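Local coordinates for Non-ribosomal peptide synthetase (Methanobrevibacter ruminantium, PDB 6VTJ), which probably carries a peptide intermediate on the phosphopantetheine arm of its thiolation domain and releases it by NAD(P)H-dependent reduction in the adjoining reductase domain, at residues Gly34-Phe40 and Phe69-Arg75; Tyr65-Phe69 and His223-Asp227; Gly319-Ser323 and Asn337-Asn341; Leu340-Lys344 and Phe487-Glu491. Residues are numbered along the deposited sequence.

The four contacts run from the carrier domain to the end of the reductase domain. Contact 1 lies within the carrier; contact 2 joins the carrier to loop 223-227 of the reductase. The centres of contacts 1 and 2 are about 12 Å apart, their segments alternate along the chain, and both use Phe69 of helix 65-70. Lys72 NZ of contact 1 probably hydrogen-bonds Ala226 O of contact 2 (2.9 Å). Contacts 3 and 4 follow in series. Contact 3, centred about 19 Å from contact 2, sets strand 313-322 against helix 338-349; both touch the 4'-phosphopantetheine, which therefore spans from the domain interface into the reductase. Contact 4 shares Leu340 and Asn341 with contact 3 and fastens the C-terminal end to the same helix.

Contact 1 (Gly34-Phe40 and Phe69-Arg75); sequences GVEDNFF and FRNKTPR
Phe40 lays its ring on that of Phe69 in an offset stack, centroids 4.9 Å apart and planes at 30°, with Phe40 CZ over one face of Phe69 at 3.6 Å from its CE1; both take chi1 m. The 34-40 loop has no regular structure. It begins with a type I turn from Gly34 to Asp37, where Gly34 N donates to Asp37 OD2 (2.9 Å). Segment 69-75 leaves a helix at Asn71 and enters the next at Pro74, with Thr73 (chi1 p) as N-cap, its OG1 accepting from Ala76 N. In register, Asn38 CA sits 4.8 Å from Thr73 CA and Val35 CA 5.1 Å from Pro74 CA. Two backbone hydrogen bonds tie the segments: Phe39 N to Lys72 O (2.8 Å) and Arg75 N to Val35 O (2.9 Å). Between them Thr73 CG2 lies 3.4 Å from Asp37 O. Asn38, chi1 t, closes an Asx turn by accepting from Phe40 N at OD1 (2.8 Å). One water joins Glu36 OE2 (2.5 Å) to Thr73 OG1 (2.9 Å). Val35 CG1 lies over the Arg75 guanidinium, 3.2 Å from NH2, while Arg75 NE salt-bridges Glu17. This is internal packing of the helical carrier-protein fold: the loop between helices 15-28 and 46-58 packs against the junction of helices 65-70 and 74-82, with Pro74 against helix 15-28 and Phe39 against helix 46-58.

Contact 2 (Tyr65-Phe69 and His223-Asp227); sequences YDDIF and HYTAD. With PNS (4'-phosphopantetheine), chain B.
Tyr65, on helix 65-70 with chi1 t, turns its ring edge to the face of Tyr224 in an offset edge-to-face pair: centroids 5.5 Å apart, planes at 82°, Tyr65 CD2 to Tyr224 CD2 3.7 Å. Tyr65 OH, hydrogen-bonded to Ser46 O, lies 3.7 Å from PNS C31. Next, Asp66 (chi1 p) rests its CB 3.8 Å from Tyr224 CE1, their CA atoms 7.0 Å apart. The helix presents one side to the irregular, mostly extended loop 223-227, forming part of the interface between the carrier and the Rossmann-type reductase domain, beside the prosthetic arm that passes between them. His223 N donates to PNS O35 at 2.9 Å. A turn further on, Phe69 (chi1 m) completes an aromatic cluster with the two tyrosines: Tyr224 (chi1 m) places CB over the Phe69 ring face in a CH-pi contact, 3.6 Å from the centroid. Phe69 CD1 meets the backbone, 3.5 Å from Thr225 C and 3.8 Å from Ala226 N, with Phe69 CA 5.8 Å from Ala226 CA.

Contact 3 (Gly319-Ser323 and Asn337-Asn341); sequences GNLMS and NAFLN. With PNS (4'-phosphopantetheine), chain B.
This is side-chain packing of a strand end against the first turn of a helix, inside the Rossmann-type reductase domain at the inner part of the phosphopantetheine pocket. Strand 313-322 of the central sheet, near its C-terminal end, faces helix 338-349 without close backbone approach: Asn320 CA is 7.9 Å from Phe339 CA, and Met322 CA 9.2 Å from Leu340 CA. Met322, chi1 and chi2 both m, bridges the gap with its CE, 3.8 Å from Phe339 CD2, 4.0 Å from Leu340 CG and 3.4 Å from Asn337 OD1. Its SD lies 4.9 Å from the Phe339 ring centroid, an oblique Met-aromatic contact. Phe339 (chi1 t) receives Asn320 ND2 over one face, 3.6 Å from CD2. Asn337, chi1 t, is the helix N-cap, its OD1 accepting from Leu340 N at 2.9 Å. Ala338 N at the helix start donates to PNS O40 (3.0 Å). One water links the two asparagines, donating to Asn320 OD1 at 2.7 Å and accepting from Asn337 ND2 at 3.0 Å.

Contact 4 (Leu340-Lys344 and Phe487-Glu491); sequences LNNIK and FDYFE
Lys344 NZ donates to Tyr489 O at 2.6 Å, and Tyr489 OH donates to Asn341 OD1 at 2.8 Å, so both ends of the tyrosine residue are held by helix 338-349. Between those bonds the lysine chain, chi1 and chi2 t but chi3 -97° and chi4 -126°, runs over one face of the Tyr489 ring, itself chi1 t: CE makes a CH-pi contact 3.7 Å from the ring centroid and NZ a cation-pi contact at 4.3 Å, 17° off the normal. Leu340 CB packs 4.2 Å from Tyr489 CZ. Phe490, chi1 m, turns its ring edge to Lys344, with CE1 3.9 Å from Lys344 CA and 4.4 Å from Ile343 CG2; Lys344 CA to Phe490 CA is 6.0 Å. Leu403 of helix 396-403 meets both Ile343 and Phe490. A type I turn runs from Asp488 to Glu491. Asp488, at positive phi, is the C-prime residue of a Schellman motif that ends helix 474-485, so the C-terminal tail turns off that helix and docks across helix 338-349 of the reductase domain.

Contact 1 (Gly34-Phe40 and Phe69-Arg75)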
loop_
_atom_site.group_PDB
_atom_site.type_symbol
_atom_site.label_atom_id
_atom_site.label_comp_id
_atom_site.label_asym_id
_atom_site.label_seq_id
_atom_site.Cartn_x
_atom_site.Cartn_y
_atom_site.Cartn_z
ATOM N N GLY A 34 -11.204 7.107 31.649
ATOM C CA GLY A 34 -12.621 7.382 31.568
ATOM C C GLY A 34 -13.264 6.734 30.355
ATOM O O GLY A 34 -12.600 6.188 29.483
ATOM N N VAL A 35 -14.595 6.797 30.314
ATOM C CA VAL A 35 -15.348 6.108 29.267
ATOM C C VAL A 35 -15.336 6.870 27.953
ATOM O O VAL A 35 -15.704 6.310 26.910
ATOM C CB VAL A 35 -16.788 5.854 29.756
ATOM C CG1 VAL A 35 -17.656 7.108 29.593
ATOM C CG2 VAL A 35 -17.398 4.630 29.056
ATOM N N GLU A 36 -14.922 8.136 27.980
ATOM C CA GLU A 36 -14.782 8.951 26.784
ATOM C C GLU A 36 -13.324 9.233 26.451
ATOM O O GLU A 36 -13.041 10.122 25.639
ATOM C CB GLU A 36 -15.555 10.256 26.958
ATOM C CG GLU A 36 -16.966 10.036 27.467
ATOM C CD GLU A 36 -18.022 10.268 26.405
ATOM O OE1 GLU A 36 -18.813 11.234 26.561
ATOM O OE2 GLU A 36 -18.070 9.480 25.428
ATOM N N ASP A 37 -12.392 8.506 27.065
ATOM C CA ASP A 37 -10.987 8.640 26.716
ATOM C C ASP A 37 -10.715 7.999 25.357
ATOM O O ASP A 37 -11.019 6.822 25.134
ATOM C CB ASP A 37 -10.109 8.000 27.786
ATOM C CG ASP A 37 -10.128 8.768 29.098
ATOM O OD1 ASP A 37 -10.966 9.694 29.250
ATOM O OD2 ASP A 37 -9.302 8.434 29.983
ATOM N N ASN A 38 -10.145 8.785 24.451
ATOM C CA ASN A 38 -9.739 8.306 23.135
ATOM C C ASN A 38 -8.506 7.411 23.270
ATOM O O ASN A 38 -7.461 7.862 23.753
ATOM C CB ASN A 38 -9.446 9.512 22.237
ATOM C CG ASN A 38 -9.174 9.132 20.795
ATOM O OD1 ASN A 38 -8.400 8.218 20.513
ATOM N ND2 ASN A 38 -9.796 9.857 19.870
ATOM N N PHE A 39 -8.631 6.150 22.833
ATOM C CA PHE A 39 -7.510 5.203 22.885
ATOM C C PHE A 39 -6.222 5.812 22.342
ATOM O O PHE A 39 -5.154 5.681 22.949
ATOM C CB PHE A 39 -7.849 3.932 22.100
ATOM C CG PHE A 39 -6.774 2.874 22.149
ATOM C CD1 PHE A 39 -6.598 2.092 23.278
ATOM C CD2 PHE A 39 -5.953 2.644 21.051
ATOM C CE1 PHE A 39 -5.618 1.109 23.320
ATOM C CE2 PHE A 39 -4.965 1.657 21.085
ATOM C CZ PHE A 39 -4.799 0.891 22.216
ATOM N N PHE A 40 -6.302 6.474 21.183
ATOM C CA PHE A 40 -5.090 6.981 20.543
ATOM C C PHE A 40 -4.650 8.326 21.104
ATOM O O PHE A 40 -3.497 8.720 20.893
ATOM C CB PHE A 40 -5.288 7.077 19.028
ATOM C CG PHE A 40 -5.739 5.792 18.403
ATOM C CD1 PHE A 40 -4.815 4.828 18.032
ATOM C CD2 PHE A 40 -7.089 5.536 18.209
ATOM C CE1 PHE A 40 -5.227 3.639 17.466
ATOM C CE2 PHE A 40 -7.514 4.346 17.651
ATOM C CZ PHE A 40 -6.578 3.393 17.278
ATOM N N PHE A 69 -10.270 1.621 15.508
ATOM C CA PHE A 69 -10.032 2.857 14.766
ATOM C C PHE A 69 -11.328 3.622 14.509
ATOM O O PHE A 69 -11.317 4.859 14.487
ATOM C CB PHE A 69 -9.317 2.549 13.450
ATOM C CG PHE A 69 -7.895 2.139 13.634
ATOM C CD1 PHE A 69 -6.887 3.091 13.679
ATOM C CD2 PHE A 69 -7.565 0.803 13.805
ATOM C CE1 PHE A 69 -5.569 2.720 13.867
ATOM C CE2 PHE A 69 -6.253 0.422 14.004
ATOM C CZ PHE A 69 -5.254 1.386 14.032
ATOM N N ARG A 70 -12.449 2.919 14.314
ATOM C CA ARG A 70 -13.709 3.621 14.068
ATOM C C ARG A 70 -14.392 4.062 15.360
ATOM O O ARG A 70 -15.126 5.057 15.357
ATOM C CB ARG A 70 -14.663 2.745 13.247
ATOM N N ASN A 71 -14.175 3.347 16.464
ATOM C CA ASN A 71 -14.801 3.653 17.753
ATOM C C ASN A 71 -13.691 3.736 18.794
ATOM O O ASN A 71 -13.287 2.717 19.356
ATOM C CB ASN A 71 -15.836 2.593 18.142
ATOM C CG ASN A 71 -16.652 2.103 16.956
ATOM O OD1 ASN A 71 -16.432 1.005 16.437
ATOM N ND2 ASN A 71 -17.592 2.926 16.516
ATOM N N LYS A 72 -13.213 4.944 19.071
ATOM C CA LYS A 72 -11.947 5.104 19.777
ATOM C C LYS A 72 -12.079 5.117 21.296
ATOM O O LYS A 72 -11.058 5.012 21.981
ATOM C CB LYS A 72 -11.251 6.390 19.311
ATOM C CG LYS A 72 -11.028 6.446 17.792
ATOM C CD LYS A 72 -10.701 7.855 17.316
ATOM C CE LYS A 72 -10.612 7.891 15.790
ATOM N NZ LYS A 72 -10.131 9.212 15.284
ATOM N N THR A 73 -13.290 5.245 21.838
ATOM C CA THR A 73 -13.512 5.320 23.280
ATOM C C THR A 73 -14.262 4.091 23.792
ATOM O O THR A 73 -14.971 3.423 23.028
ATOM C CB THR A 73 -14.310 6.580 23.638
ATOM O OG1 THR A 73 -15.610 6.509 23.033
ATOM C CG2 THR A 73 -13.578 7.846 23.173
ATOM N N PRO A 74 -14.132 3.761 25.086
ATOM C CA PRO A 74 -14.912 2.634 25.627
ATOM C C PRO A 74 -16.416 2.827 25.485
ATOM O O PRO A 74 -17.143 1.845 25.296
ATOM C CB PRO A 74 -14.484 2.586 27.101
ATOM C CG PRO A 74 -13.197 3.335 27.172
ATOM C CD PRO A 74 -13.305 4.398 26.127
ATOM N N ARG A 75 -16.897 4.070 25.573
ATOM C CA ARG A 75 -18.312 4.359 25.362
ATOM C C ARG A 75 -18.753 3.910 23.970
ATOM O O ARG A 75 -19.697 3.121 23.824
ATOM C CB ARG A 75 -18.532 5.862 25.603
ATOM C CG ARG A 75 -19.876 6.514 25.258
ATOM C CD ARG A 75 -21.088 6.108 26.120
ATOM N NE ARG A 75 -20.907 6.099 27.578
ATOM C CZ ARG A 75 -21.044 7.151 28.385
ATOM N NH1 ARG A 75 -21.334 8.350 27.896
ATOM N NH2 ARG A 75 -20.878 6.998 29.699
HETATM O O HOH W 1 -17.717 8.537 23.142
#

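Contact 2 (Tyr65-Phe69 and His223-Asp227)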
loop_
_atom_site.group_PDB
_atom_site.type_symbol
_atom_site.label_atom_id
_atom_site.label_comp_id
_atom_site.label_asym_id
_atom_site.label_seq_id
_atom_site.Cartn_x
_atom_site.Cartn_y
_atom_site.Cartn_z
ATOM N N TYR A 65 -9.934 -5.488 14.169
ATOM C CA TYR A 65 -8.974 -4.395 14.285
ATOM C C TYR A 65 -9.568 -3.042 13.893
ATOM O O TYR A 65 -9.303 -2.035 14.556
ATOM C CB TYR A 65 -7.758 -4.732 13.422
ATOM C CG TYR A 65 -6.510 -3.918 13.653
ATOM C CD1 TYR A 65 -5.988 -3.731 14.922
ATOM C CD2 TYR A 65 -5.821 -3.376 12.579
ATOM C CE1 TYR A 65 -4.820 -2.993 15.113
ATOM C CE2 TYR A 65 -4.659 -2.652 12.754
ATOM C CZ TYR A 65 -4.157 -2.460 14.010
ATOM O OH TYR A 65 -3.001 -1.724 14.151
ATOM N N ASP A 66 -10.352 -2.976 12.809
ATOM C CA ASP A 66 -10.827 -1.654 12.388
ATOM C C ASP A 66 -11.841 -1.069 13.366
ATOM O O ASP A 66 -12.078 0.150 13.346
ATOM C CB ASP A 66 -11.421 -1.698 10.966
ATOM C CG ASP A 66 -12.693 -2.540 10.861
ATOM O OD1 ASP A 66 -13.638 -2.354 11.663
ATOM O OD2 ASP A 66 -12.766 -3.382 9.939
ATOM N N ASP A 67 -12.440 -1.917 14.212
ATOM C CA ASP A 67 -13.403 -1.447 15.201
ATOM C C ASP A 67 -12.792 -0.407 16.131
ATOM O O ASP A 67 -13.455 0.570 16.488
ATOM C CB ASP A 67 -13.939 -2.629 16.010
ATOM C CG ASP A 67 -14.957 -3.440 15.247
ATOM O OD1 ASP A 67 -15.600 -2.860 14.352
ATOM O OD2 ASP A 67 -15.128 -4.644 15.549
ATOM N N ILE A 68 -11.530 -0.589 16.535
ATOM C CA ILE A 68 -10.967 0.353 17.497
ATOM C C ILE A 68 -10.553 1.656 16.818
ATOM O O ILE A 68 -10.549 2.716 17.467
ATOM C CB ILE A 68 -9.826 -0.314 18.294
ATOM C CG1 ILE A 68 -9.018 0.702 19.106
ATOM C CG2 ILE A 68 -8.942 -1.137 17.409
ATOM C CD1 ILE A 68 -9.811 1.365 20.237
ATOM N N PHE A 69 -10.270 1.621 15.508
ATOM C CA PHE A 69 -10.032 2.857 14.766
ATOM C C PHE A 69 -11.328 3.622 14.509
ATOM O O PHE A 69 -11.317 4.859 14.487
ATOM C CB PHE A 69 -9.317 2.549 13.450
ATOM C CG PHE A 69 -7.895 2.139 13.634
ATOM C CD1 PHE A 69 -6.887 3.091 13.679
ATOM C CD2 PHE A 69 -7.565 0.803 13.805
ATOM C CE1 PHE A 69 -5.569 2.720 13.867
ATOM C CE2 PHE A 69 -6.253 0.422 14.004
ATOM C CZ PHE A 69 -5.254 1.386 14.032
ATOM N N HIS A 223 -2.729 0.831 6.473
ATOM C CA HIS A 223 -4.100 0.442 6.156
ATOM C C HIS A 223 -5.107 0.954 7.174
ATOM O O HIS A 223 -6.295 1.028 6.856
ATOM C CB HIS A 223 -4.226 -1.084 6.067
ATOM N N TYR A 224 -4.666 1.284 8.390
ATOM C CA TYR A 224 -5.538 1.797 9.446
ATOM C C TYR A 224 -4.795 2.886 10.201
ATOM O O TYR A 224 -3.688 2.655 10.695
ATOM C CB TYR A 224 -5.970 0.679 10.404
ATOM C CG TYR A 224 -6.590 -0.473 9.666
ATOM C CD1 TYR A 224 -7.913 -0.417 9.258
ATOM C CD2 TYR A 224 -5.847 -1.604 9.337
ATOM C CE1 TYR A 224 -8.490 -1.452 8.560
ATOM C CE2 TYR A 224 -6.425 -2.652 8.640
ATOM C CZ TYR A 224 -7.749 -2.559 8.253
ATOM O OH TYR A 224 -8.349 -3.580 7.560
ATOM N N THR A 225 -5.392 4.072 10.277
ATOM C CA THR A 225 -4.804 5.181 11.010
ATOM C C THR A 225 -5.904 5.886 11.780
ATOM O O THR A 225 -7.077 5.848 11.398
ATOM C CB THR A 225 -4.105 6.210 10.108
ATOM O OG1 THR A 225 -5.063 7.187 9.682
ATOM C CG2 THR A 225 -3.488 5.551 8.880
ATOM N N ALA A 226 -5.503 6.563 12.856
ATOM C CA ALA A 226 -6.444 7.253 13.725
ATOM C C ALA A 226 -6.716 8.695 13.318
ATOM O O ALA A 226 -7.649 9.296 13.858
ATOM C CB ALA A 226 -5.944 7.229 15.179
ATOM N N ASP A 227 -5.929 9.281 12.417
ATOM C CA ASP A 227 -6.224 10.649 11.991
ATOM C C ASP A 227 -6.177 10.806 10.474
ATOM O O ASP A 227 -6.173 9.815 9.739
ATOM C CB ASP A 227 -5.272 11.647 12.651
ATOM C CG ASP A 227 -3.823 11.240 12.547
ATOM O OD1 ASP A 227 -3.397 10.761 11.470
ATOM O OD2 ASP A 227 -3.098 11.436 13.545
HETATM O O23 PNS B . 0.456 3.153 13.228
HETATM P P24 PNS B . 0.769 1.774 13.587
HETATM O O26 PNS B . 2.150 1.453 13.818
HETATM O O27 PNS B . 0.444 0.970 12.321
HETATM C C28 PNS B . 0.275 -0.417 12.332
HETATM C C29 PNS B . -0.367 -0.943 11.060
HETATM C C30 PNS B . -0.415 -2.442 11.147
HETATM C C31 PNS B . -1.793 -0.430 10.959
HETATM C C32 PNS B . 0.498 -0.532 9.850
HETATM O O33 PNS B . 1.838 -0.816 10.145
HETATM C C34 PNS B . 0.065 -1.189 8.551
HETATM O O35 PNS B . -1.004 -0.916 8.106
HETATM N N36 PNS B . 0.896 -2.043 7.952
HETATM C C37 PNS B . 0.668 -2.699 6.706
HETATM C C38 PNS B . 1.126 -1.909 5.504
HETATM C C39 PNS B . 1.140 -2.735 4.260
HETATM O O40 PNS B . 1.502 -3.863 4.262
HETATM N N41 PNS B . 0.744 -2.125 3.191
#

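Contact 3 (Gly319-Ser323 and Asn337-Asn341)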
loop_
_atom_site.group_PDB
_atom_site.type_symbol
_atom_site.label_atom_id
_atom_site.label_comp_id
_atom_site.label_asym_id
_atom_site.label_seq_id
_atom_site.Cartn_x
_atom_site.Cartn_y
_atom_site.Cartn_z
ATOM N N GLY A 319 0.786 -3.898 -6.750
ATOM C CA GLY A 319 0.144 -4.879 -5.907
ATOM C C GLY A 319 0.881 -5.149 -4.613
ATOM O O GLY A 319 1.037 -4.251 -3.782
ATOM N N ASN A 320 1.346 -6.385 -4.452
ATOM C CA ASN A 320 2.007 -6.862 -3.233
ATOM C C ASN A 320 3.515 -6.686 -3.409
ATOM O O ASN A 320 4.203 -7.557 -3.949
ATOM C CB ASN A 320 1.614 -8.317 -2.983
ATOM C CG ASN A 320 2.249 -8.915 -1.724
ATOM O OD1 ASN A 320 2.493 -8.228 -0.731
ATOM N ND2 ASN A 320 2.497 -10.214 -1.766
ATOM N N LEU A 321 4.038 -5.553 -2.919
ATOM C CA LEU A 321 5.425 -5.151 -3.145
ATOM C C LEU A 321 6.365 -5.990 -2.283
ATOM O O LEU A 321 6.438 -5.796 -1.062
ATOM C CB LEU A 321 5.604 -3.665 -2.846
ATOM C CG LEU A 321 4.781 -2.707 -3.707
ATOM C CD1 LEU A 321 5.155 -1.280 -3.398
ATOM C CD2 LEU A 321 4.971 -2.993 -5.195
ATOM N N MET A 322 7.146 -6.856 -2.921
ATOM C CA MET A 322 7.946 -7.855 -2.221
ATOM C C MET A 322 9.438 -7.682 -2.523
ATOM O O MET A 322 9.855 -6.821 -3.304
ATOM C CB MET A 322 7.461 -9.262 -2.592
ATOM C CG MET A 322 6.167 -9.636 -1.851
ATOM S SD MET A 322 6.463 -9.913 -0.090
ATOM C CE MET A 322 5.699 -8.500 0.753
ATOM N N SER A 323 10.235 -8.544 -1.900
ATOM C CA SER A 323 11.690 -8.431 -1.915
ATOM C C SER A 323 12.263 -8.572 -3.319
ATOM O O SER A 323 11.674 -9.215 -4.201
ATOM C CB SER A 323 12.300 -9.506 -1.017
ATOM O OG SER A 323 11.542 -9.607 0.164
ATOM N N ASN A 337 5.028 -4.997 7.209
ATOM C CA ASN A 337 4.279 -5.502 6.063
ATOM C C ASN A 337 3.171 -6.457 6.500
ATOM O O ASN A 337 3.442 -7.450 7.182
ATOM C CB ASN A 337 5.216 -6.228 5.097
ATOM C CG ASN A 337 4.537 -6.565 3.807
ATOM O OD1 ASN A 337 4.007 -7.671 3.638
ATOM N ND2 ASN A 337 4.501 -5.595 2.887
ATOM N N ALA A 338 1.937 -6.213 6.029
ATOM C CA ALA A 338 0.796 -7.015 6.467
ATOM C C ALA A 338 0.808 -8.424 5.873
ATOM O O ALA A 338 0.496 -9.399 6.574
ATOM C CB ALA A 338 -0.517 -6.299 6.129
ATOM N N PHE A 339 1.147 -8.560 4.591
ATOM C CA PHE A 339 1.232 -9.889 3.984
ATOM C C PHE A 339 2.251 -10.763 4.714
ATOM O O PHE A 339 1.973 -11.924 5.054
ATOM C CB PHE A 339 1.590 -9.743 2.500
ATOM C CG PHE A 339 1.977 -11.031 1.821
ATOM C CD1 PHE A 339 1.017 -11.945 1.440
ATOM C CD2 PHE A 339 3.302 -11.315 1.547
ATOM C CE1 PHE A 339 1.378 -13.123 0.808
ATOM C CE2 PHE A 339 3.655 -12.481 0.924
ATOM C CZ PHE A 339 2.687 -13.383 0.545
ATOM N N LEU A 340 3.436 -10.216 4.980
ATOM C CA LEU A 340 4.449 -11.006 5.669
ATOM C C LEU A 340 4.060 -11.275 7.118
ATOM O O LEU A 340 4.362 -12.341 7.632
ATOM C CB LEU A 340 5.816 -10.318 5.590
ATOM C CG LEU A 340 6.472 -10.344 4.198
ATOM C CD1 LEU A 340 7.682 -9.444 4.148
ATOM C CD2 LEU A 340 6.854 -11.726 3.759
ATOM N N ASN A 341 3.386 -10.344 7.800
ATOM C CA ASN A 341 3.020 -10.617 9.192
ATOM C C ASN A 341 1.937 -11.681 9.282
ATOM O O ASN A 341 1.896 -12.455 10.246
ATOM C CB ASN A 341 2.555 -9.329 9.895
ATOM C CG ASN A 341 3.712 -8.424 10.289
ATOM O OD1 ASN A 341 4.818 -8.889 10.583
ATOM N ND2 ASN A 341 3.465 -7.124 10.288
HETATM O O23 PNS B . 0.456 3.153 13.228
HETATM P P24 PNS B . 0.769 1.774 13.587
HETATM O O26 PNS B . 2.150 1.453 13.818
HETATM O O27 PNS B . 0.444 0.970 12.321
HETATM C C28 PNS B . 0.275 -0.417 12.332
HETATM C C29 PNS B . -0.367 -0.943 11.060
HETATM C C30 PNS B . -0.415 -2.442 11.147
HETATM C C31 PNS B . -1.793 -0.430 10.959
HETATM C C32 PNS B . 0.498 -0.532 9.850
HETATM O O33 PNS B . 1.838 -0.816 10.145
HETATM C C34 PNS B . 0.065 -1.189 8.551
HETATM O O35 PNS B . -1.004 -0.916 8.106
HETATM N N36 PNS B . 0.896 -2.043 7.952
HETATM C C37 PNS B . 0.668 -2.699 6.706
HETATM C C38 PNS B . 1.126 -1.909 5.504
HETATM C C39 PNS B . 1.140 -2.735 4.260
HETATM O O40 PNS B . 1.502 -3.863 4.262
HETATM N N41 PNS B . 0.744 -2.125 3.191
HETATM O O HOH W 2 2.528 -5.930 0.608
#

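Contact 4 (Leu340-Lys344 and Phe487-Glu491)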
loop_
_atom_site.group_PDB
_atom_site.type_symbol
_atom_site.label_atom_id
_atom_site.label_comp_id
_atom_site.label_asym_id
_atom_site.label_seq_id
_atom_site.Cartn_x
_atom_site.Cartn_y
_atom_site.Cartn_z
ATOM N N LEU A 340 3.436 -10.216 4.980
ATOM C CA LEU A 340 4.449 -11.006 5.669
ATOM C C LEU A 340 4.060 -11.275 7.118
ATOM O O LEU A 340 4.362 -12.341 7.632
ATOM C CB LEU A 340 5.816 -10.318 5.590
ATOM C CG LEU A 340 6.472 -10.344 4.198
ATOM C CD1 LEU A 340 7.682 -9.444 4.148
ATOM C CD2 LEU A 340 6.854 -11.726 3.759
ATOM N N ASN A 341 3.386 -10.344 7.800
ATOM C CA ASN A 341 3.020 -10.617 9.192
ATOM C C ASN A 341 1.937 -11.681 9.282
ATOM O O ASN A 341 1.896 -12.455 10.246
ATOM C CB ASN A 341 2.555 -9.329 9.895
ATOM C CG ASN A 341 3.712 -8.424 10.289
ATOM O OD1 ASN A 341 4.818 -8.889 10.583
ATOM N ND2 ASN A 341 3.465 -7.124 10.288
ATOM N N ASN A 342 1.051 -11.725 8.287
ATOM C CA ASN A 342 0.091 -12.813 8.188
ATOM C C ASN A 342 0.808 -14.151 8.031
ATOM O O ASN A 342 0.486 -15.128 8.728
ATOM C CB ASN A 342 -0.860 -12.532 7.021
ATOM C CG ASN A 342 -1.598 -13.767 6.557
ATOM O OD1 ASN A 342 -2.647 -14.122 7.110
ATOM N N ILE A 343 1.810 -14.201 7.132
ATOM C CA ILE A 343 2.659 -15.394 7.007
ATOM C C ILE A 343 3.353 -15.733 8.331
ATOM O O ILE A 343 3.540 -16.911 8.676
ATOM C CB ILE A 343 3.700 -15.190 5.892
ATOM C CG1 ILE A 343 3.031 -14.851 4.555
ATOM C CG2 ILE A 343 4.564 -16.409 5.757
ATOM C CD1 ILE A 343 2.273 -15.983 3.977
ATOM N N LYS A 344 3.798 -14.710 9.070
ATOM C CA LYS A 344 4.441 -14.955 10.358
ATOM C C LYS A 344 3.472 -15.628 11.318
ATOM O O LYS A 344 3.847 -16.540 12.062
ATOM C CB LYS A 344 4.938 -13.645 10.978
ATOM C CG LYS A 344 5.961 -13.833 12.080
ATOM C CD LYS A 344 6.020 -12.629 13.026
ATOM C CE LYS A 344 7.137 -11.698 12.643
ATOM N NZ LYS A 344 8.062 -11.411 13.777
ATOM N N PHE A 487 17.245 -11.506 10.256
ATOM C CA PHE A 487 16.761 -10.678 11.349
ATOM C C PHE A 487 15.989 -11.482 12.389
ATOM O O PHE A 487 15.367 -10.893 13.279
ATOM C CB PHE A 487 15.910 -9.536 10.790
ATOM C CG PHE A 487 16.679 -8.633 9.877
ATOM C CD1 PHE A 487 16.827 -8.942 8.537
ATOM C CD2 PHE A 487 17.300 -7.498 10.371
ATOM C CE1 PHE A 487 17.556 -8.127 7.703
ATOM C CE2 PHE A 487 18.024 -6.673 9.532
ATOM C CZ PHE A 487 18.151 -6.993 8.195
ATOM N N ASP A 488 16.056 -12.815 12.317
ATOM C CA ASP A 488 15.227 -13.689 13.145
ATOM C C ASP A 488 13.768 -13.258 13.074
ATOM O O ASP A 488 13.066 -13.192 14.084
ATOM C CB ASP A 488 15.730 -13.722 14.589
ATOM C CG ASP A 488 17.121 -14.325 14.703
ATOM O OD1 ASP A 488 17.485 -15.182 13.865
ATOM O OD2 ASP A 488 17.854 -13.941 15.636
ATOM N N TYR A 489 13.317 -12.947 11.852
ATOM C CA TYR A 489 11.971 -12.418 11.658
ATOM C C TYR A 489 10.916 -13.363 12.220
ATOM O O TYR A 489 9.959 -12.922 12.870
ATOM C CB TYR A 489 11.729 -12.162 10.167
ATOM C CG TYR A 489 10.336 -11.692 9.846
ATOM C CD1 TYR A 489 9.934 -10.396 10.166
ATOM C CD2 TYR A 489 9.414 -12.536 9.228
ATOM C CE1 TYR A 489 8.670 -9.958 9.875
ATOM C CE2 TYR A 489 8.132 -12.096 8.928
ATOM C CZ TYR A 489 7.769 -10.808 9.259
ATOM O OH TYR A 489 6.501 -10.362 8.972
ATOM N N PHE A 490 11.069 -14.660 11.985
ATOM C CA PHE A 490 10.079 -15.624 12.444
ATOM C C PHE A 490 10.279 -16.057 13.890
ATOM O O PHE A 490 9.521 -16.908 14.369
ATOM C CB PHE A 490 10.080 -16.848 11.529
ATOM C CG PHE A 490 9.586 -16.544 10.149
ATOM C CD1 PHE A 490 8.252 -16.231 9.943
ATOM C CD2 PHE A 490 10.466 -16.497 9.069
ATOM C CE1 PHE A 490 7.788 -15.915 8.667
ATOM C CE2 PHE A 490 10.004 -16.193 7.793
ATOM C CZ PHE A 490 8.662 -15.890 7.599
ATOM N N GLU A 491 11.248 -15.487 14.604
ATOM C CA GLU A 491 11.560 -15.967 15.952
ATOM C C GLU A 491 10.455 -15.591 16.941
ATOM O O GLU A 491 9.607 -14.741 16.646
ATOM C CB GLU A 491 12.906 -15.409 16.421
#